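Local structure of centrosome-associated zinc finger protein Cp190 (Drosophila melanogaster, 6ER1) at residues Q82-V86 with M104-L108; V49-L54 with V90-Y94; L37-R42 with D73-N79. The protein organises chromatin domains and boundaries after recruitment by insulator DNA-binding proteins, and homodimerises through the N-terminal BTB domain, the part described here. One frame throughout, in Å; residues are numbered along the deposited sequence. Where two conformers were deposited one is given.

Contact 1 (Q82-V86 with M104-L108); sequences QADVV and MYGKL
Asp84 and Lys107 carry the charged part of this contact. Lys107 NZ donates to Asp84 OD2 at 2.8 Å, a salt bridge in which the oxygen uses its syn lone pair, the one on the side of OD1; OD1 itself stays 4.0 Å from NZ. The lysine reaches over because CG stands anti to its backbone N (chi1 -162°) and the chain beyond is fully extended, so that its methylene groups pass across Val85 CG1; the lysine and aspartate side chains cross at about a right angle where NZ meets OD2. Asp84 OD1 also receives a weak bond from Val85 N, within the first turn of the same helix. Both charged residues are partly exposed.

The two segments hold the first turns of helices 83-95 and 105-115 of the BTB/POZ domain and the residue before each; the helices are joined in sequence through strand 97-101. Gln82 is the N-cap of the first, its O accepting from both Val85 N and Val86 N, while its side-chain amide turns to the sheet side, away from Met104-Leu108, where it binds Pro78 O.

Apolar contacts fill the region behind the salt bridge. Met104 is bent at chi2 and chi3 (-69° and -59°), which folds its methyl CE back toward helix 83-95: it rests 3.7 Å from Val85 CG1 and 3.5 Å from Asp84 O. Val85 CG1 also touches Lys107 CG, 4.0 Å away. Deeper in, Leu108 presents CD2 to the root of the valine, 4.0 Å from Val85 CB and equally near its CA, and the CA atoms of Val85 and Leu108 are the nearest across the two segments.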
loop_
_atom_site.group_PDB
_atom_site.type_symbol
_atom_site.label_atom_id
_atom_site.label_comp_id
_atom_site.label_asym_id
_atom_site.label_seq_id
_atom_site.Cartn_x
_atom_site.Cartn_y
_atom_site.Cartn_z
ATOM N N GLN A 82 7.178 19.014 -12.028
ATOM C CA GLN A 82 8.499 18.383 -12.167
ATOM C C GLN A 82 9.077 18.011 -10.830
ATOM O O GLN A 82 8.410 18.096 -9.769
ATOM C CB GLN A 82 9.415 19.331 -12.976
ATOM C CG GLN A 82 8.873 19.519 -14.369
ATOM C CD GLN A 82 9.050 18.272 -15.241
ATOM O OE1 GLN A 82 10.179 17.742 -15.370
ATOM N NE2 GLN A 82 7.984 17.836 -15.901
ATOM N N ALA A 83 10.300 17.497 -10.820
ATOM C CA ALA A 83 10.838 16.836 -9.613
ATOM C C ALA A 83 10.908 17.757 -8.406
ATOM O O ALA A 83 10.816 17.310 -7.283
ATOM C CB ALA A 83 12.194 16.187 -9.889
ATOM N N ASP A 84 11.126 19.079 -8.643
ATOM C CA ASP A 84 11.179 19.987 -7.502
ATOM C C ASP A 84 9.972 19.955 -6.532
ATOM O O ASP A 84 10.116 20.173 -5.353
ATOM C CB ASP A 84 11.462 21.463 -7.915
ATOM C CG ASP A 84 10.438 22.061 -8.843
ATOM O OD1 ASP A 84 9.620 21.313 -9.452
ATOM O OD2 ASP A 84 10.423 23.306 -8.944
ATOM N N VAL A 85 8.794 19.723 -7.099
ATOM C CA VAL A 85 7.581 19.554 -6.284
ATOM C C VAL A 85 7.190 18.076 -6.128
ATOM O O VAL A 85 6.749 17.698 -5.018
ATOM C CB VAL A 85 6.385 20.406 -6.776
ATOM C CG1 VAL A 85 6.733 21.889 -6.710
ATOM C CG2 VAL A 85 5.922 20.002 -8.167
ATOM N N VAL A 86 7.428 17.281 -7.161
ATOM C CA VAL A 86 6.962 15.875 -7.137
ATOM C C VAL A 86 7.716 15.076 -6.125
ATOM O O VAL A 86 7.148 14.268 -5.342
ATOM C CB VAL A 86 6.968 15.213 -8.501
ATOM C CG1 VAL A 86 6.705 13.710 -8.419
ATOM C CG2 VAL A 86 6.016 15.931 -9.455
ATOM N N MET A 104 10.611 27.086 -1.434
ATOM C CA MET A 104 9.622 26.296 -2.184
ATOM C C MET A 104 8.233 26.318 -1.555
ATOM O O MET A 104 7.334 25.626 -2.158
ATOM C CB MET A 104 10.118 24.831 -2.270
ATOM C CG MET A 104 11.300 24.633 -3.189
ATOM S SD MET A 104 10.919 24.861 -4.920
ATOM C CE MET A 104 9.656 23.636 -5.180
ATOM N N TYR A 105 8.008 26.963 -0.452
ATOM C CA TYR A 105 6.694 26.883 0.261
ATOM C C TYR A 105 5.643 27.268 -0.693
ATOM O O TYR A 105 4.600 26.474 -0.820
ATOM C CB TYR A 105 6.677 27.785 1.493
ATOM C CG TYR A 105 5.331 27.834 2.149
ATOM C CD1 TYR A 105 4.946 26.774 2.951
ATOM C CD2 TYR A 105 4.491 28.879 1.985
ATOM C CE1 TYR A 105 3.720 26.807 3.580
ATOM C CE2 TYR A 105 3.233 28.923 2.621
ATOM C CZ TYR A 105 2.868 27.867 3.427
ATOM O OH TYR A 105 1.634 27.939 4.048
ATOM N N GLY A 106 5.611 28.411 -1.307
ATOM C CA GLY A 106 4.517 28.820 -2.136
ATOM C C GLY A 106 4.324 27.988 -3.321
ATOM O O GLY A 106 3.128 27.679 -3.681
ATOM N N LYS A 107 5.316 27.449 -3.946
ATOM C CA LYS A 107 5.195 26.625 -5.085
ATOM C C LYS A 107 4.529 25.297 -4.609
ATOM O O LYS A 107 3.682 24.763 -5.382
ATOM C CB LYS A 107 6.570 26.317 -5.704
ATOM C CG LYS A 107 6.463 25.814 -7.130
ATOM C CD LYS A 107 7.767 25.699 -7.898
ATOM C CE LYS A 107 7.478 25.138 -9.282
ATOM N NZ LYS A 107 8.683 25.096 -10.160
ATOM N N LEU A 108 4.959 24.763 -3.511
ATOM C CA LEU A 108 4.365 23.506 -2.998
ATOM C C LEU A 108 2.929 23.780 -2.673
ATOM O O LEU A 108 2.070 22.849 -2.983
ATOM C CB LEU A 108 5.135 23.002 -1.811
ATOM C CG LEU A 108 6.491 22.389 -2.169
ATOM C CD1 LEU A 108 7.340 22.280 -0.901
ATOM C CD2 LEU A 108 6.319 20.993 -2.789
#

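Contact 2 (V49-L54 with V90-Y94); sequences VHRLVL and VNFMY
The Tyr94 ring has Val53 CG1 over one face, 3.7 Å from the ring centroid and only 6° off its normal, a CH-pi contact close to the ring axis. At its edge, in plane, lie His50 ND1 and Val90 O. The His50 ring in turn meets the tyrosine at its own edge: the rings approach by their edges, planes at 58°, with no stacking between them. Helix 83-95, which carries Val90-Tyr94, here packs in the core of the BTB fold against helix 51-57 and the end of strand 46-49 leading into it.

Tyr94 OH is held twice by one residue. His50 N donates to it at 2.9 Å, and His50 ND1 shares a short bond with it at 2.6 Å whose donor may be either atom. His50 is the N-cap of helix 51-57; its CG sits beside the backbone N (chi1 -56°), which brings ND1 and N to the same hydroxyl. The other ring nitrogen, NE2, binds Asp33 O, so both nitrogens of this buried ring have partners.

Around the polar pair the packing is apolar. Val53 CG2 touches Tyr94 CE2, and Val49 CG1 meets Val90 CG1 at 3.9 Å. Leu54 and Met93 cross at about a right angle, with Met93 SD 3.8 Å from Leu54 CG; Phe61 of helix 60-67 touches both. Phe29 of helix 17-31 stacks with Tyr94. The dimer begins nearby, since His50 packs on Leu52 of the second subunit, and Met93 O accepts from Trp17 NE1 of that subunit. The same Met93 O is bridged to Val53 O by a water that donates to each carbonyl oxygen at 2.9 Å.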
loop_
_atom_site.group_PDB
_atom_site.type_symbol
_atom_site.label_atom_id
_atom_site.label_comp_id
_atom_site.label_asym_id
_atom_site.label_seq_id
_atom_site.Cartn_x
_atom_site.Cartn_y
_atom_site.Cartn_z
ATOM N N VAL A 49 6.865 4.537 -8.430
ATOM C CA VAL A 49 6.012 4.684 -7.276
ATOM C C VAL A 49 4.937 3.573 -7.320
ATOM O O VAL A 49 4.811 2.816 -8.284
ATOM C CB VAL A 49 5.364 6.097 -7.260
ATOM C CG1 VAL A 49 6.397 7.187 -7.187
ATOM C CG2 VAL A 49 4.471 6.310 -8.474
ATOM N N HIS A 50 4.125 3.561 -6.274
ATOM C CA HIS A 50 2.928 2.696 -6.143
ATOM C C HIS A 50 1.690 3.528 -6.318
ATOM O O HIS A 50 1.440 4.433 -5.520
ATOM C CB HIS A 50 2.894 2.024 -4.788
ATOM C CG HIS A 50 4.109 1.224 -4.460
ATOM N ND1 HIS A 50 5.166 1.755 -3.737
ATOM C CD2 HIS A 50 4.477 -0.041 -4.785
ATOM C CE1 HIS A 50 6.110 0.850 -3.608
ATOM N NE2 HIS A 50 5.727 -0.250 -4.241
ATOM N N ARG A 51 0.892 3.214 -7.330
ATOM C CA ARG A 51 -0.342 3.936 -7.621
ATOM C C ARG A 51 -1.230 4.084 -6.389
ATOM O O ARG A 51 -1.762 5.183 -6.160
ATOM C CB ARG A 51 -1.080 3.257 -8.746
ATOM C CG ARG A 51 -2.129 4.094 -9.408
ATOM C CD ARG A 51 -2.779 3.334 -10.572
ATOM N NE ARG A 51 -1.914 3.383 -11.759
ATOM C CZ ARG A 51 -1.180 2.388 -12.241
ATOM N NH1 ARG A 51 -1.170 1.192 -11.666
ATOM N NH2 ARG A 51 -0.433 2.587 -13.331
ATOM N N LEU A 52 -1.378 3.001 -5.608
ATOM C CA LEU A 52 -2.271 3.038 -4.472
ATOM C C LEU A 52 -1.800 3.997 -3.402
ATOM O O LEU A 52 -2.648 4.581 -2.695
ATOM C CB LEU A 52 -2.498 1.643 -3.949
ATOM C CG LEU A 52 -1.551 0.909 -3.033
ATOM C CD1 LEU A 52 -1.571 1.511 -1.631
ATOM C CD2 LEU A 52 -1.908 -0.562 -2.914
ATOM N N VAL A 53 -0.463 4.183 -3.269
ATOM C CA VAL A 53 0.009 5.126 -2.265
ATOM C C VAL A 53 -0.367 6.554 -2.675
ATOM O O VAL A 53 -0.825 7.378 -1.857
ATOM C CB VAL A 53 1.533 4.996 -2.082
ATOM C CG1 VAL A 53 2.033 6.051 -1.122
ATOM C CG2 VAL A 53 1.856 3.606 -1.517
ATOM N N LEU A 54 -0.143 6.858 -3.942
ATOM C CA LEU A 54 -0.465 8.198 -4.466
ATOM C C LEU A 54 -1.982 8.469 -4.317
ATOM O O LEU A 54 -2.444 9.543 -3.856
ATOM C CB LEU A 54 -0.019 8.309 -5.917
ATOM C CG LEU A 54 1.483 8.730 -6.101
ATOM C CD1 LEU A 54 2.478 8.016 -5.260
ATOM C CD2 LEU A 54 1.893 8.586 -7.546
ATOM N N VAL A 90 5.756 13.226 -3.136
ATOM C CA VAL A 90 5.715 11.767 -3.077
ATOM C C VAL A 90 6.328 11.269 -1.791
ATOM O O VAL A 90 5.813 10.327 -1.136
ATOM C CB VAL A 90 6.377 11.132 -4.319
ATOM C CG1 VAL A 90 6.623 9.628 -4.148
ATOM C CG2 VAL A 90 5.539 11.357 -5.554
ATOM N N ASN A 91 7.457 11.841 -1.356
ATOM C CA ASN A 91 8.014 11.392 -0.098
ATOM C C ASN A 91 7.057 11.611 1.103
ATOM O O ASN A 91 6.964 10.762 2.030
ATOM C CB ASN A 91 9.370 12.028 0.174
ATOM C CG ASN A 91 10.503 11.502 -0.725
ATOM O OD1 ASN A 91 10.465 10.378 -1.183
ATOM N ND2 ASN A 91 11.539 12.288 -0.887
ATOM N N PHE A 92 6.329 12.716 1.061
ATOM C CA PHE A 92 5.257 12.992 2.030
ATOM C C PHE A 92 4.185 11.899 1.964
ATOM O O PHE A 92 3.762 11.386 3.034
ATOM C CB PHE A 92 4.631 14.363 1.806
ATOM C CG PHE A 92 3.388 14.605 2.582
ATOM C CD1 PHE A 92 3.382 14.824 3.927
ATOM C CD2 PHE A 92 2.195 14.470 1.930
ATOM C CE1 PHE A 92 2.197 14.962 4.621
ATOM C CE2 PHE A 92 0.997 14.617 2.610
ATOM C CZ PHE A 92 1.002 14.885 3.950
ATOM N N MET A 93 3.795 11.512 0.759
ATOM C CA MET A 93 2.725 10.471 0.675
ATOM C C MET A 93 3.145 9.171 1.318
ATOM O O MET A 93 2.302 8.456 1.926
ATOM C CB MET A 93 2.335 10.220 -0.758
ATOM C CG MET A 93 1.689 11.379 -1.411
ATOM S SD MET A 93 1.650 11.099 -3.196
ATOM C CE MET A 93 0.432 12.111 -3.631
ATOM N N TYR A 94 4.424 8.815 1.274
ATOM C CA TYR A 94 4.950 7.581 1.886
ATOM C C TYR A 94 5.205 7.669 3.383
ATOM O O TYR A 94 5.242 6.643 4.077
ATOM C CB TYR A 94 6.224 7.114 1.200
ATOM C CG TYR A 94 5.991 6.401 -0.114
ATOM C CD1 TYR A 94 5.846 7.077 -1.302
ATOM C CD2 TYR A 94 5.847 5.010 -0.145
ATOM C CE1 TYR A 94 5.591 6.424 -2.493
ATOM C CE2 TYR A 94 5.603 4.349 -1.330
ATOM C CZ TYR A 94 5.459 5.047 -2.509
ATOM O OH TYR A 94 5.260 4.401 -3.696
HETATM O O HOH W 1 -0.371 8.213 0.845
#

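Contact 3 (L37-R42 with D73-N79)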
loop_
_atom_site.group_PDB
_atom_site.type_symbol
_atom_site.label_atom_id
_atom_site.label_comp_id
_atom_site.label_asym_id
_atom_site.label_seq_id
_atom_site.Cartn_x
_atom_site.Cartn_y
_atom_site.Cartn_z
ATOM N N LEU A 37 3.875 2.334 -11.403
ATOM C CA LEU A 37 3.729 3.613 -12.087
ATOM C C LEU A 37 5.105 4.275 -12.142
ATOM O O LEU A 37 5.760 4.441 -11.095
ATOM C CB LEU A 37 2.741 4.498 -11.365
ATOM C CG LEU A 37 2.528 5.909 -11.900
ATOM C CD1 LEU A 37 2.165 5.961 -13.371
ATOM C CD2 LEU A 37 1.479 6.625 -11.070
ATOM N N THR A 38 5.558 4.649 -13.349
ATOM C CA THR A 38 6.830 5.291 -13.551
ATOM C C THR A 38 6.557 6.705 -14.016
ATOM O O THR A 38 5.898 6.902 -15.053
ATOM C CB THR A 38 7.690 4.528 -14.568
ATOM O OG1 THR A 38 7.915 3.190 -14.089
ATOM C CG2 THR A 38 9.040 5.197 -14.811
ATOM N N LEU A 39 7.048 7.679 -13.240
ATOM C CA LEU A 39 6.907 9.096 -13.568
ATOM C C LEU A 39 8.165 9.560 -14.262
ATOM O O LEU A 39 9.270 9.307 -13.781
ATOM C CB LEU A 39 6.722 9.929 -12.308
ATOM C CG LEU A 39 5.686 9.400 -11.319
ATOM C CD1 LEU A 39 5.646 10.257 -10.092
ATOM C CD2 LEU A 39 4.314 9.316 -11.950
ATOM N N GLN A 40 8.020 10.232 -15.393
ATOM C CA GLN A 40 9.164 10.725 -16.154
ATOM C C GLN A 40 9.194 12.243 -16.239
ATOM O O GLN A 40 8.189 12.854 -16.665
ATOM C CB GLN A 40 9.204 10.082 -17.537
ATOM C CG GLN A 40 10.466 10.481 -18.311
ATOM C CD GLN A 40 10.724 9.600 -19.493
ATOM O OE1 GLN A 40 10.674 8.382 -19.391
ATOM N NE2 GLN A 40 11.013 10.216 -20.635
ATOM N N PHE A 41 10.357 12.809 -15.883
ATOM C CA PHE A 41 10.590 14.244 -15.888
ATOM C C PHE A 41 11.182 14.741 -17.213
ATOM O O PHE A 41 11.599 13.937 -18.058
ATOM C CB PHE A 41 11.396 14.625 -14.645
ATOM C CG PHE A 41 10.732 14.218 -13.373
ATOM C CD1 PHE A 41 9.564 14.830 -12.980
ATOM C CD2 PHE A 41 11.272 13.241 -12.571
ATOM C CE1 PHE A 41 8.938 14.464 -11.798
ATOM C CE2 PHE A 41 10.682 12.883 -11.391
ATOM C CZ PHE A 41 9.493 13.486 -10.991
ATOM N N ARG A 42 11.214 16.056 -17.391
ATOM C CA ARG A 42 11.667 16.670 -18.652
ATOM C C ARG A 42 13.116 16.317 -18.966
ATOM O O ARG A 42 13.484 16.174 -20.149
ATOM C CB ARG A 42 11.487 18.197 -18.631
ATOM C CG ARG A 42 10.036 18.661 -18.704
ATOM C CD ARG A 42 9.936 20.182 -18.890
ATOM N NE ARG A 42 10.282 20.584 -20.251
ATOM C CZ ARG A 42 10.247 21.843 -20.695
ATOM N NH1 ARG A 42 10.596 22.109 -21.943
ATOM N NH2 ARG A 42 9.864 22.845 -19.907
ATOM N N ASP A 73 6.423 2.828 -21.217
ATOM C CA ASP A 73 5.912 2.462 -19.909
ATOM C C ASP A 73 6.085 3.535 -18.816
ATOM O O ASP A 73 6.000 3.218 -17.632
ATOM C CB ASP A 73 6.544 1.131 -19.475
ATOM C CG ASP A 73 5.653 0.326 -18.581
ATOM O OD1 ASP A 73 4.636 -0.201 -19.076
ATOM O OD2 ASP A 73 5.991 0.195 -17.385
ATOM N N ALA A 74 6.285 4.793 -19.207
ATOM C CA ALA A 74 6.455 5.887 -18.245
ATOM C C ALA A 74 5.491 6.994 -18.589
ATOM O O ALA A 74 5.311 7.337 -19.755
ATOM C CB ALA A 74 7.873 6.433 -18.264
ATOM N N LEU A 75 4.908 7.564 -17.543
ATOM C CA LEU A 75 3.998 8.668 -17.672
ATOM C C LEU A 75 4.786 9.992 -17.735
ATOM O O LEU A 75 5.564 10.323 -16.824
ATOM C CB LEU A 75 3.048 8.659 -16.486
ATOM C CG LEU A 75 1.929 9.687 -16.478
ATOM C CD1 LEU A 75 1.034 9.518 -17.694
ATOM C CD2 LEU A 75 1.136 9.468 -15.212
ATOM N N ILE A 76 4.543 10.772 -18.778
ATOM C CA ILE A 76 5.283 12.030 -18.987
ATOM C C ILE A 76 4.636 13.136 -18.140
ATOM O O ILE A 76 3.474 13.548 -18.362
ATOM C CB ILE A 76 5.267 12.446 -20.454
ATOM C CG1 ILE A 76 5.899 11.352 -21.320
ATOM C CG2 ILE A 76 5.942 13.785 -20.626
ATOM C CD1 ILE A 76 7.295 10.932 -20.890
ATOM N N MET A 77 5.361 13.592 -17.140
ATOM C CA MET A 77 4.836 14.600 -16.236
ATOM C C MET A 77 4.658 15.948 -16.945
ATOM O O MET A 77 5.478 16.316 -17.779
ATOM C CB MET A 77 5.793 14.799 -15.060
ATOM C CG MET A 77 5.838 13.596 -14.121
ATOM S SD MET A 77 4.282 13.143 -13.341
ATOM C CE MET A 77 3.555 11.981 -14.474
ATOM N N PRO A 78 3.601 16.685 -16.618
ATOM C CA PRO A 78 3.441 18.022 -17.163
ATOM C C PRO A 78 4.546 19.002 -16.768
ATOM O O PRO A 78 5.256 18.806 -15.779
ATOM C CB PRO A 78 2.089 18.479 -16.629
ATOM C CG PRO A 78 1.554 17.396 -15.800
ATOM C CD PRO A 78 2.519 16.298 -15.701
ATOM N N ASN A 79 4.690 20.060 -17.559
ATOM C CA ASN A 79 5.749 21.057 -17.326
ATOM C C ASN A 79 5.690 21.706 -15.959
ATOM O O ASN A 79 6.740 21.992 -15.371
ATOM C CB ASN A 79 5.693 22.126 -18.396
ATOM C CG ASN A 79 6.069 21.595 -19.750
ATOM O OD1 ASN A 79 6.768 20.590 -19.874
ATOM N ND2 ASN A 79 5.618 22.282 -20.784
HETATM O O HOH W 2 4.154 3.603 -15.656
HETATM O O HOH W 3 8.071 15.442 -17.861
#
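Strands 37-40 and 74-76 run parallel, their short axes 38° apart, and are joined by three backbone bonds: Leu75 N to Thr38 O, Gln40 N to Leu75 O (both 2.8 Å), and Met77 N to Gln40 O at 3.0 Å. Leu75 thus grips the neighbouring strand with both its N-H and its carbonyl. Waters extend the pairing at each end, one linking Thr38 N to Asp73 O, the other donating to both Gln40 O and Met77 O.

On the face of Leu39 and Leu75, Leu37 CD1 meets Leu75 CD2, and Leu39 CD2 lies 3.7 Å from Met77 CE. Met77 is bent at chi2 and chi3, which turns its sulfur and methyl back under Leu39, while its CG approaches Phe41 CE1 at 4.0 Å. This is the central pair of the mixed sheet of the BTB fold, ordered 46-49, 37-40, 74-76, 70-71; Leu39 and Phe41 lean on Val86 of helix 83-95.

On the face of Gln40 and Ile76, these two side chains run next to each other in the same direction. Ile76 CD1 is 3.8 Å from Gln40 NE2, and Ala74 CB touches Gln40 OE1, which is hydrogen-bonded to Gln46 NE2. Beyond the strands, Asn79 OD1 sits over one face of the Arg42 guanidinium, 3.3 Å from Arg42 CD, the amide and guanidinium planes 31° apart.

In the fold
All three contacts lie within one BTB/POZ domain, their centres 15 to 16 Å apart. Both segments of contact 3 precede those of contact 1 in the sequence, whereas contact 2 alternates with each of them along the chain. Helix 83-95 links the set: it follows strand 74-76, gives its first turn to contact 1 and a later part to contact 2. Gln82 OE1 bonds Arg42 N between contacts 1 and 3, and Val49 N meets Leu37 O between contacts 2 and 3 across neighbouring strands. Contact 2 sits near the centre of the chain and adjoins the second subunit, while contacts 1 and 3 are peripheral and touch no other chain of the homodimer.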